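Local coordinates for ABC transporter, substrate binding protein (Agrobacterium tumefaciens, PDB 3C9H) that probably serves as the periplasmic substrate-binding component of an ABC transporter, capturing a solute for import, and binds a magnesium ion, at residues M285-E288 with G289-M293. Numbering follows the deposited sequence.
Sequences MSKE and GQTIM
Ser286 OG accepts the backbone N-H of Gly289 at 2.9 Å from OG to N, the capping bond that starts helix 287-296. With chi1 at 72°, the hydroxyl sits between the residue's own backbone N and carbonyl carbon, which turns OG toward the first turn of the helix. The same OG is hydrogen-bonded to Phe283 O in the last turn of helix 274-285, and Ser286 is the residue at which that helix gives up its helical backbone angles. One side chain thus joins the end of one helix to the start of the next.

Regular i to i+4 backbone bonds follow: Gln290 N to Ser286 O at 2.9 Å, with an N-H...O angle of 167°, and Ile292 N to Glu288 O at 3.1 Å. Lys287 O is gripped twice by Thr291. Thr291 N donates over 2.9 Å to Lys287 O from one face of the carbonyl plane, and Thr291 OG1 donates over 2.7 Å to Lys287 O from the opposite face, lying 37° above the plane.

Beyond the hydrogen bonds, side-chain contacts are few. Lys287 CG runs alongside Thr291 OG1, and Ile292 CG1 packs 3.4 Å from Glu288 O, while the Ile292 side chain also meets Phe283 and helix 44-57. Buried Gly289 brings no side chain to the turn beside Ser286 OG.

The serine cap probably offsets the loss of a helical acceptor for Gly289 N, while the threonine hydroxyl places its donor on a carbonyl of its own helix, consistent with a close junction between helix 274-285 and helix 287-296 in this solute-binding fold.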
# COMPACT_ATOMS: atom_id res chain seq x y z
N MET A 285 -1.22 -12.99 -10.17
CA MET A 285 -1.21 -12.38 -11.51
C MET A 285 -2.36 -12.90 -12.38
O MET A 285 -2.71 -12.27 -13.39
CB MET A 285 0.12 -12.66 -12.23
CG MET A 285 1.37 -11.94 -11.67
SD MET A 285 2.93 -12.46 -12.45
CE MET A 285 2.83 -11.47 -13.95
N SER A 286 -2.93 -14.05 -11.98
CA SER A 286 -3.92 -14.80 -12.77
C SER A 286 -5.26 -14.05 -12.88
O SER A 286 -5.58 -13.21 -12.04
CB SER A 286 -4.17 -16.20 -12.14
OG SER A 286 -4.92 -16.13 -10.92
N LYS A 287 -6.04 -14.37 -13.91
CA LYS A 287 -7.40 -13.82 -14.00
C LYS A 287 -8.19 -14.09 -12.73
O LYS A 287 -8.83 -13.17 -12.20
CB LYS A 287 -8.15 -14.36 -15.22
CG LYS A 287 -9.42 -13.59 -15.53
CD LYS A 287 -10.14 -14.16 -16.73
CE LYS A 287 -11.40 -13.38 -17.05
NZ LYS A 287 -11.91 -13.73 -18.41
N GLU A 288 -8.12 -15.32 -12.21
CA GLU A 288 -8.83 -15.71 -10.99
C GLU A 288 -8.41 -14.86 -9.79
O GLU A 288 -9.25 -14.30 -9.10
CB GLU A 288 -8.63 -17.20 -10.64
CG GLU A 288 -9.56 -17.70 -9.49
CD GLU A 288 -9.15 -19.06 -8.86
OE1 GLU A 288 -8.49 -19.89 -9.52
OE2 GLU A 288 -9.52 -19.28 -7.67
N GLY A 289 -7.10 -14.78 -9.54
CA GLY A 289 -6.59 -14.05 -8.40
C GLY A 289 -6.91 -12.56 -8.49
O GLY A 289 -7.38 -11.96 -7.53
N GLN A 290 -6.67 -11.98 -9.66
CA GLN A 290 -6.96 -10.57 -9.90
C GLN A 290 -8.45 -10.23 -9.82
O GLN A 290 -8.81 -9.12 -9.44
CB GLN A 290 -6.36 -10.13 -11.24
CG GLN A 290 -4.83 -10.13 -11.27
CD GLN A 290 -4.19 -8.81 -10.83
OE1 GLN A 290 -3.29 -8.82 -9.97
NE2 GLN A 290 -4.64 -7.70 -11.39
N THR A 291 -9.31 -11.19 -10.17
CA THR A 291 -10.77 -11.00 -10.04
C THR A 291 -11.22 -11.00 -8.56
O THR A 291 -12.10 -10.23 -8.18
CB THR A 291 -11.57 -12.03 -10.87
OG1 THR A 291 -11.18 -11.94 -12.24
CG2 THR A 291 -13.08 -11.78 -10.79
N ILE A 292 -10.59 -11.84 -7.73
CA ILE A 292 -10.84 -11.83 -6.28
C ILE A 292 -10.49 -10.48 -5.68
O ILE A 292 -11.29 -9.89 -4.94
CB ILE A 292 -10.10 -12.95 -5.52
CG1 ILE A 292 -10.62 -14.33 -5.96
CG2 ILE A 292 -10.24 -12.76 -3.99
CD1 ILE A 292 -9.67 -15.52 -5.58
N MET A 293 -9.31 -9.95 -6.00
CA MET A 293 -8.93 -8.58 -5.58
C MET A 293 -9.97 -7.52 -5.97
O MET A 293 -10.50 -6.77 -5.14
CB MET A 293 -7.64 -8.16 -6.28
CG MET A 293 -6.33 -8.62 -5.69
SD MET A 293 -5.00 -8.13 -6.86
CE MET A 293 -3.73 -9.27 -6.33